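ATPase associated with various cellular activities, AAA_5 (Staphylothermus marinus, PDB 6N0S) probably uses ATP hydrolysis to drive a restriction system as its McrB ATPase, of which this chain is the N-terminal, EVE-like domain. Local coordinates at residues G28-G33 with K97-I102; G44-L49 with F133-A138. One frame throughout, in Å; residues are numbered along the deposited sequence.

Contact 1: residues G28-G33 with K97-I102; sequences GLTLWG and KVLRKI
With its CG set between the backbone N and the carbonyl carbon (chi1 72°), Trp32 presents one face of its indole to Leu99, whose own CG lies beside its backbone N (chi1 -63°) and carries a methyl over the ring. The pair illustrates how a helix is sealed onto a small antiparallel sheet in the PUA-like (EVE) fold: strand 30-34 is an outermost strand of that sheet, and helix 92-105 runs roughly antiparallel to it, with short-segment axes 11.2 Å apart. Alternation along the strand sends Thr30 and Trp32 to the helix, while Leu31 between them points away. From the helix, Leu99 and Ile102, nearly one turn apart, answer them.

The two branches of Leu99 are placed differently. CD1 lies over the indole, while CD2 touches both strand residues, 3.8 Å from Thr30 OG1 and 4.0 Å from Trp32 CD1. Thr30 CG2 lies 4.1 Å from Leu99 CD2 and also meets Ile102 CD1, at 4.2 Å. No hydrogen bond links the two segments, so apolar packing and a CH-pi contact carry the interface. The polar edge of the indole is satisfied next door, since Trp32 NE1 bonds to the hydroxyl of Tyr116 on helix 110-124. Phe117 of that helix touches Leu99, and Ile95 and Trp92 also pack on the indole, so its position is fixed by several neighbours. Replacing Trp32 by an alanine would probably leave Leu99 CD1 facing a gap and deprive the Tyr116 hydroxyl of its NE1 partner. A bound sulfate, probably from the crystallisation liquor, lies about 4 Å, nearest atoms, from the Trp32 side chain. In the CH-pi contact, Leu99 CD1 sits 3.5 Å from the centroid of the five-membered ring of Trp32, 10° off its normal.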
ATOM      1  N   GLY A  28      -3.915   0.281  -5.913  1.00 36.48           N
ATOM      2  CA  GLY A  28      -4.197  -1.051  -6.380  1.00 31.18           C
ATOM      3  C   GLY A  28      -3.205  -1.571  -7.388  1.00 34.57           C
ATOM      4  O   GLY A  28      -3.263  -2.758  -7.725  1.00 37.81           O
ATOM      5  N   LEU A  29      -2.261  -0.744  -7.836  1.00 32.46           N
ATOM      6  CA  LEU A  29      -1.247  -1.151  -8.794  1.00 35.46           C
ATOM      7  C   LEU A  29       0.086  -1.529  -8.174  1.00 37.46           C
ATOM      8  O   LEU A  29       0.778  -2.421  -8.692  1.00 37.58           O
ATOM      9  CB  LEU A  29      -1.016  -0.019  -9.799  1.00 37.82           C
ATOM     10  CG  LEU A  29      -2.228   0.399 -10.600  1.00 38.15           C
ATOM     11  CD1 LEU A  29      -1.805   1.544 -11.529  1.00 36.53           C
ATOM     12  CD2 LEU A  29      -2.801  -0.770 -11.379  1.00 39.06           C
ATOM     13  N   THR A  30       0.510  -0.832  -7.125  1.00 37.50           N
ATOM     14  CA  THR A  30       1.783  -1.148  -6.494  1.00 33.47           C
ATOM     15  C   THR A  30       1.713  -0.821  -5.021  1.00 33.92           C
ATOM     16  O   THR A  30       0.789  -0.156  -4.547  1.00 33.21           O
ATOM     17  CB  THR A  30       2.976  -0.382  -7.088  1.00 41.71           C
ATOM     18  OG1 THR A  30       2.873   1.005  -6.737  1.00 38.36           O
ATOM     19  CG2 THR A  30       3.043  -0.530  -8.592  1.00 38.77           C
ATOM     20  N   LEU A  31       2.700  -1.366  -4.312  1.00 32.31           N
ATOM     21  CA  LEU A  31       3.106  -0.957  -2.979  1.00 37.67           C
ATOM     22  C   LEU A  31       4.557  -0.548  -3.071  1.00 33.52           C
ATOM     23  O   LEU A  31       5.374  -1.293  -3.614  1.00 34.33           O
ATOM     24  CB  LEU A  31       2.987  -2.091  -1.956  1.00 33.00           C
ATOM     25  CG  LEU A  31       1.642  -2.811  -1.841  1.00 30.08           C
ATOM     26  CD1 LEU A  31       1.752  -3.930  -0.765  1.00 33.10           C
ATOM     27  CD2 LEU A  31       0.496  -1.881  -1.521  1.00 30.67           C
ATOM     28  N   TRP A  32       4.887   0.605  -2.519  1.00 30.89           N
ATOM     29  CA  TRP A  32       6.272   1.033  -2.590  1.00 34.45           C
ATOM     30  C   TRP A  32       6.511   2.051  -1.495  1.00 32.42           C
ATOM     31  O   TRP A  32       5.577   2.680  -0.998  1.00 33.22           O
ATOM     32  CB  TRP A  32       6.576   1.608  -3.982  1.00 34.99           C
ATOM     33  CG  TRP A  32       5.958   2.932  -4.244  1.00 29.49           C
ATOM     34  CD1 TRP A  32       4.726   3.174  -4.781  1.00 36.22           C
ATOM     35  CD2 TRP A  32       6.547   4.198  -4.001  1.00 33.88           C
ATOM     36  NE1 TRP A  32       4.509   4.521  -4.880  1.00 33.13           N
ATOM     37  CE2 TRP A  32       5.617   5.174  -4.403  1.00 35.25           C
ATOM     38  CE3 TRP A  32       7.772   4.604  -3.463  1.00 34.02           C
ATOM     39  CZ2 TRP A  32       5.872   6.536  -4.297  1.00 36.23           C
ATOM     40  CZ3 TRP A  32       8.027   5.947  -3.350  1.00 37.64           C
ATOM     41  CH2 TRP A  32       7.083   6.909  -3.768  1.00 42.44           C
ATOM     42  N   GLY A  33       7.768   2.194  -1.122  1.00 33.10           N
ATOM     43  CA  GLY A  33       8.119   3.083  -0.036  1.00 37.25           C
ATOM     44  C   GLY A  33       9.609   3.025   0.218  1.00 36.17           C
ATOM     45  O   GLY A  33      10.332   2.197  -0.343  1.00 34.05           O
ATOM     46  N   LYS A  97      10.926   6.184 -12.320  1.00 43.12           N
ATOM     47  CA  LYS A  97      10.830   5.844 -13.724  1.00 40.10           C
ATOM     48  C   LYS A  97      10.039   4.557 -13.911  1.00 41.52           C
ATOM     49  O   LYS A  97       9.252   4.432 -14.849  1.00 38.71           O
ATOM     50  CB  LYS A  97      12.255   5.756 -14.286  1.00 44.65           C
ATOM     51  CG  LYS A  97      12.373   5.442 -15.743  1.00 45.94           C
ATOM     52  CD  LYS A  97      13.847   5.459 -16.173  1.00 48.81           C
ATOM     53  CE  LYS A  97      14.011   5.123 -17.652  1.00 50.55           C
ATOM     54  NZ  LYS A  97      13.537   6.258 -18.541  1.00 69.40           N
ATOM     55  N   VAL A  98      10.205   3.593 -13.010  1.00 42.14           N
ATOM     56  CA  VAL A  98       9.426   2.356 -13.092  1.00 36.51           C
ATOM     57  C   VAL A  98       7.953   2.627 -12.820  1.00 38.46           C
ATOM     58  O   VAL A  98       7.065   2.100 -13.503  1.00 37.91           O
ATOM     59  CB  VAL A  98       9.987   1.318 -12.105  1.00 42.39           C
ATOM     60  CG1 VAL A  98       9.048   0.132 -12.010  1.00 47.51           C
ATOM     61  CG2 VAL A  98      11.404   0.903 -12.502  1.00 47.84           C
ATOM     62  N   LEU A  99       7.666   3.411 -11.776  1.00 35.86           N
ATOM     63  CA  LEU A  99       6.269   3.728 -11.457  1.00 34.18           C
ATOM     64  C   LEU A  99       5.616   4.558 -12.552  1.00 34.89           C
ATOM     65  O   LEU A  99       4.439   4.345 -12.880  1.00 35.56           O
ATOM     66  CB  LEU A  99       6.191   4.475 -10.136  1.00 28.72           C
ATOM     67  CG  LEU A  99       6.677   3.679  -8.909  1.00 32.44           C
ATOM     68  CD1 LEU A  99       6.822   4.591  -7.669  1.00 35.15           C
ATOM     69  CD2 LEU A  99       5.698   2.574  -8.663  1.00 34.65           C
ATOM     70  N   ARG A 100       6.335   5.537 -13.104  1.00 39.13           N
ATOM     71  CA  ARG A 100       5.730   6.354 -14.173  1.00 34.77           C
ATOM     72  C   ARG A 100       5.290   5.477 -15.342  1.00 34.29           C
ATOM     73  O   ARG A 100       4.192   5.654 -15.897  1.00 42.33           O
ATOM     74  CB  ARG A 100       6.720   7.428 -14.646  1.00 38.80           C
ATOM     75  CG  ARG A 100       6.228   8.281 -15.895  1.00 39.11           C
ATOM     76  CD  ARG A 100       7.159   9.489 -16.193  1.00 36.21           C
ATOM     77  NE  ARG A 100       7.189  10.476 -15.117  1.00 31.43           N
ATOM     78  CZ  ARG A 100       6.340  11.479 -14.953  1.00 38.07           C
ATOM     79  NH1 ARG A 100       5.351  11.698 -15.821  1.00 39.35           N
ATOM     80  NH2 ARG A 100       6.491  12.273 -13.899  1.00 41.90           N
ATOM     81  N   LYS A 101       6.133   4.520 -15.737  1.00 42.05           N
ATOM     82  CA  LYS A 101       5.745   3.595 -16.793  1.00 40.85           C
ATOM     83  C   LYS A 101       4.519   2.791 -16.395  1.00 42.33           C
ATOM     84  O   LYS A 101       3.572   2.653 -17.178  1.00 43.44           O
ATOM     85  CB  LYS A 101       6.916   2.679 -17.146  1.00 50.63           C
ATOM     86  CG  LYS A 101       6.544   1.527 -18.066  1.00 57.59           C
ATOM     87  CD  LYS A 101       7.798   0.819 -18.579  1.00 63.80           C
ATOM     88  CE  LYS A 101       7.495  -0.580 -19.088  1.00 68.28           C
ATOM     89  NZ  LYS A 101       6.307  -0.601 -19.999  1.00 75.39           N
ATOM     90  N   ILE A 102       4.500   2.253 -15.177  1.00 47.44           N
ATOM     91  CA  ILE A 102       3.335   1.472 -14.769  1.00 43.02           C
ATOM     92  C   ILE A 102       2.082   2.340 -14.773  1.00 39.72           C
ATOM     93  O   ILE A 102       1.012   1.912 -15.227  1.00 41.63           O
ATOM     94  CB  ILE A 102       3.574   0.825 -13.394  1.00 39.56           C
ATOM     95  CG1 ILE A 102       4.639  -0.250 -13.506  1.00 45.11           C
ATOM     96  CG2 ILE A 102       2.304   0.192 -12.902  1.00 44.82           C
ATOM     97  CD1 ILE A 102       5.284  -0.653 -12.181  1.00 45.63           C
TER

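Contact 2: residues G44-L49 with F133-A138; sequences GIRYSL and FLFRLA
Phe135 reaches from its strand to Ile45 and Arg46, and its path shows how one aromatic residue can tie a helix to a sheet. Its CB is directed toward helix 39-52 but makes no contact with it. The next atom, CG, lies beside the backbone N and anti to the carbonyl carbon (chi1 -66°), which carries the ring toward the helix. CD1 and CD2 still stop short of close contact, and the outer atoms do the meeting. CE2 comes 3.8 Å from Ile45 CG2, while CE1 is in looser proximity to Leu49 CD2, at 4.6 Å. At the far end, CZ lies 4.0 Å from the same Ile45 methyl, and 4.3 Å from Arg46 CG, which stands at the ring edge near its plane.

Ile45 offers that methyl because its other branch, CG1, is anti to the backbone N (chi1 -157°). The side chains of Ile45 and Phe135 run past one another in opposing senses, overlapping at that methyl. Arg46 contributes a methylene alone here; its charged end makes a cation-pi contact with Tyr42, whose ring also stacks on Phe133. On the helix itself, the carbonyl O of Gly44 is gripped twice. Ser48 OG donates to it at 2.8 Å from above the carbonyl plane, and Ser48 N donates from the opposite face at 2.9 Å. The same hydroxyl is also bonded to Ser10 N, so this buried polar group has partners for both roles.

Ile45 packs further on Leu31 of the small sheet and on Leu55 and Ile57 of strand 54-61, in the larger mixed sheet. Helix 39-52 thus packs against strands of both sheets, an apolar helix-on-sheet packing in the PUA-like fold that this EVE-type domain shares.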
ATOM      1  N   GLY A  44       8.119  -7.547   7.471  1.00 30.11           N
ATOM      2  CA  GLY A  44       6.951  -8.383   7.735  1.00 30.52           C
ATOM      3  C   GLY A  44       6.216  -8.823   6.482  1.00 32.09           C
ATOM      4  O   GLY A  44       5.810  -9.985   6.353  1.00 34.02           O
ATOM      5  N   ILE A  45       5.980  -7.901   5.549  1.00 31.84           N
ATOM      6  CA  ILE A  45       5.198  -8.317   4.397  1.00 30.22           C
ATOM      7  C   ILE A  45       6.026  -9.230   3.490  1.00 33.20           C
ATOM      8  O   ILE A  45       5.504 -10.198   2.920  1.00 35.22           O
ATOM      9  CB  ILE A  45       4.612  -7.083   3.670  1.00 34.43           C
ATOM     10  CG1 ILE A  45       3.378  -7.500   2.861  1.00 32.72           C
ATOM     11  CG2 ILE A  45       5.634  -6.424   2.849  1.00 32.54           C
ATOM     12  CD1 ILE A  45       2.437  -6.295   2.504  1.00 42.00           C
ATOM     13  N   ARG A  46       7.328  -8.965   3.354  1.00 35.59           N
ATOM     14  CA  ARG A  46       8.186  -9.860   2.581  1.00 36.64           C
ATOM     15  C   ARG A  46       8.170 -11.274   3.158  1.00 43.15           C
ATOM     16  O   ARG A  46       8.043 -12.258   2.421  1.00 41.74           O
ATOM     17  CB  ARG A  46       9.621  -9.315   2.556  1.00 41.39           C
ATOM     18  CG  ARG A  46      10.371  -9.476   1.247  1.00 56.38           C
ATOM     19  CD  ARG A  46      11.737  -8.757   1.255  1.00 59.76           C
ATOM     20  NE  ARG A  46      12.656  -9.266   2.276  1.00 69.62           N
ATOM     21  CZ  ARG A  46      13.027  -8.609   3.379  1.00 65.97           C
ATOM     22  NH1 ARG A  46      12.573  -7.379   3.636  1.00 58.86           N
ATOM     23  NH2 ARG A  46      13.868  -9.182   4.229  1.00 60.15           N
ATOM     24  N   TYR A  47       8.279 -11.396   4.483  1.00 39.48           N
ATOM     25  CA  TYR A  47       8.266 -12.708   5.116  1.00 40.42           C
ATOM     26  C   TYR A  47       6.888 -13.357   5.006  1.00 47.36           C
ATOM     27  O   TYR A  47       6.782 -14.583   4.834  1.00 42.70           O
ATOM     28  CB  TYR A  47       8.701 -12.574   6.576  1.00 41.69           C
ATOM     29  CG  TYR A  47       8.721 -13.874   7.343  1.00 41.81           C
ATOM     30  CD1 TYR A  47       9.648 -14.868   7.050  1.00 56.56           C
ATOM     31  CD2 TYR A  47       7.812 -14.110   8.359  1.00 44.68           C
ATOM     32  CE1 TYR A  47       9.668 -16.073   7.759  1.00 56.44           C
ATOM     33  CE2 TYR A  47       7.818 -15.297   9.072  1.00 51.64           C
ATOM     34  CZ  TYR A  47       8.751 -16.278   8.767  1.00 60.26           C
ATOM     35  OH  TYR A  47       8.734 -17.455   9.478  1.00 56.60           O
ATOM     36  N   SER A  48       5.825 -12.551   5.070  1.00 39.55           N
ATOM     37  CA  SER A  48       4.482 -13.081   4.884  1.00 37.29           C
ATOM     38  C   SER A  48       4.309 -13.639   3.477  1.00 42.56           C
ATOM     39  O   SER A  48       3.689 -14.692   3.282  1.00 38.94           O
ATOM     40  CB  SER A  48       3.437 -11.986   5.143  1.00 39.72           C
ATOM     41  OG  SER A  48       3.440 -11.530   6.509  1.00 37.87           O
ATOM     42  N   LEU A  49       4.799 -12.915   2.476  1.00 41.81           N
ATOM     43  CA  LEU A  49       4.673 -13.383   1.103  1.00 46.60           C
ATOM     44  C   LEU A  49       5.382 -14.711   0.924  1.00 52.74           C
ATOM     45  O   LEU A  49       4.871 -15.612   0.245  1.00 47.84           O
ATOM     46  CB  LEU A  49       5.248 -12.355   0.136  1.00 42.75           C
ATOM     47  CG  LEU A  49       5.246 -12.791  -1.320  1.00 47.94           C
ATOM     48  CD1 LEU A  49       3.826 -12.969  -1.774  1.00 46.85           C
ATOM     49  CD2 LEU A  49       5.948 -11.793  -2.177  1.00 43.92           C
ATOM     50  N   PHE A 133      11.573  -0.058  -1.777  1.00 34.56           N
ATOM     51  CA  PHE A 133      10.981  -1.336  -2.134  1.00 35.11           C
ATOM     52  C   PHE A 133       9.806  -1.120  -3.082  1.00 39.13           C
ATOM     53  O   PHE A 133       9.186  -0.048  -3.102  1.00 36.41           O
ATOM     54  CB  PHE A 133      10.530  -2.131  -0.885  1.00 33.39           C
ATOM     55  CG  PHE A 133       9.393  -1.512  -0.113  1.00 36.25           C
ATOM     56  CD1 PHE A 133       8.077  -1.747  -0.468  1.00 31.80           C
ATOM     57  CD2 PHE A 133       9.641  -0.733   0.994  1.00 32.97           C
ATOM     58  CE1 PHE A 133       7.033  -1.199   0.273  1.00 35.85           C
ATOM     59  CE2 PHE A 133       8.603  -0.179   1.727  1.00 34.04           C
ATOM     60  CZ  PHE A 133       7.304  -0.416   1.363  1.00 34.51           C
ATOM     61  N   LEU A 134       9.505  -2.171  -3.864  1.00 38.32           N
ATOM     62  CA  LEU A 134       8.409  -2.163  -4.820  1.00 39.25           C
ATOM     63  C   LEU A 134       7.811  -3.552  -4.929  1.00 38.51           C
ATOM     64  O   LEU A 134       8.520  -4.508  -5.227  1.00 40.32           O
ATOM     65  CB  LEU A 134       8.897  -1.721  -6.195  1.00 39.61           C
ATOM     66  CG  LEU A 134       7.901  -1.740  -7.355  1.00 40.75           C
ATOM     67  CD1 LEU A 134       6.728  -0.890  -7.060  1.00 37.93           C
ATOM     68  CD2 LEU A 134       8.623  -1.245  -8.568  1.00 46.72           C
ATOM     69  N   PHE A 135       6.510  -3.642  -4.741  1.00 36.26           N
ATOM     70  CA  PHE A 135       5.749  -4.845  -5.027  1.00 37.86           C
ATOM     71  C   PHE A 135       4.742  -4.532  -6.123  1.00 39.75           C
ATOM     72  O   PHE A 135       4.017  -3.528  -6.050  1.00 42.53           O
ATOM     73  CB  PHE A 135       5.011  -5.353  -3.784  1.00 37.24           C
ATOM     74  CG  PHE A 135       5.923  -5.825  -2.684  1.00 41.55           C
ATOM     75  CD1 PHE A 135       6.591  -7.032  -2.789  1.00 34.95           C
ATOM     76  CD2 PHE A 135       6.112  -5.068  -1.554  1.00 38.51           C
ATOM     77  CE1 PHE A 135       7.408  -7.491  -1.785  1.00 38.57           C
ATOM     78  CE2 PHE A 135       6.948  -5.520  -0.552  1.00 36.03           C
ATOM     79  CZ  PHE A 135       7.596  -6.745  -0.679  1.00 34.06           C
ATOM     80  N   ARG A 136       4.669  -5.400  -7.124  1.00 44.10           N
ATOM     81  CA  ARG A 136       3.633  -5.288  -8.148  1.00 43.41           C
ATOM     82  C   ARG A 136       2.405  -6.071  -7.692  1.00 43.06           C
ATOM     83  O   ARG A 136       2.513  -7.261  -7.391  1.00 43.29           O
ATOM     84  CB  ARG A 136       4.157  -5.808  -9.485  1.00 48.29           C
ATOM     85  CG  ARG A 136       5.169  -4.876 -10.135  1.00 51.52           C
ATOM     86  CD  ARG A 136       5.884  -5.548 -11.275  1.00 56.00           C
ATOM     87  NE  ARG A 136       6.157  -4.617 -12.363  1.00 60.81           N
ATOM     88  CZ  ARG A 136       7.278  -3.914 -12.494  1.00 62.55           C
ATOM     89  NH1 ARG A 136       8.254  -4.026 -11.604  1.00 56.96           N
ATOM     90  NH2 ARG A 136       7.430  -3.105 -13.540  1.00 65.63           N
ATOM     91  N   LEU A 137       1.254  -5.395  -7.631  1.00 31.37           N
ATOM     92  CA  LEU A 137      -0.040  -5.971  -7.308  1.00 36.30           C
ATOM     93  C   LEU A 137      -0.777  -6.408  -8.576  1.00 40.07           C
ATOM     94  O   LEU A 137      -0.425  -6.028  -9.694  1.00 39.05           O
ATOM     95  CB  LEU A 137      -0.906  -4.947  -6.568  1.00 32.83           C
ATOM     96  CG  LEU A 137      -0.268  -4.388  -5.289  1.00 37.25           C
ATOM     97  CD1 LEU A 137      -1.119  -3.267  -4.724  1.00 40.46           C
ATOM     98  CD2 LEU A 137      -0.063  -5.498  -4.269  1.00 37.98           C
ATOM     99  N   ALA A 138      -1.888  -7.115  -8.368  1.00 42.87           N
ATOM    100  CA  ALA A 138      -2.735  -7.605  -9.447  1.00 41.96           C
ATOM    101  C   ALA A 138      -4.159  -7.666  -8.947  1.00 40.32           C
ATOM    102  O   ALA A 138      -4.394  -7.791  -7.743  1.00 38.47           O
ATOM    103  CB  ALA A 138      -2.336  -9.000  -9.916  1.00 44.02           C
TER

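The two contacts, with centres 13 Å apart, are built on the same three-stranded antiparallel sheet. Strand 30-34 of contact 1 lies at its border and strand 132-136 of contact 2 in its middle, and the two are neighbours, with probable hydrogen bonds from Phe135 N to Leu31 O at 2.8 Å and from Phe133 N to Gly33 O. Along the chain the segments alternate: 28-33, 44-49, 97-102, then 133-138. Helix 39-52 follows directly on strand 30-34, whereas helix 92-105 comes much later. Phe135 points to helix 39-52 and its neighbour Leu134 touches helix 92-105, so the helices lie on opposite faces of the sheet, and distant chain regions are interlaced into one compact N-terminal domain.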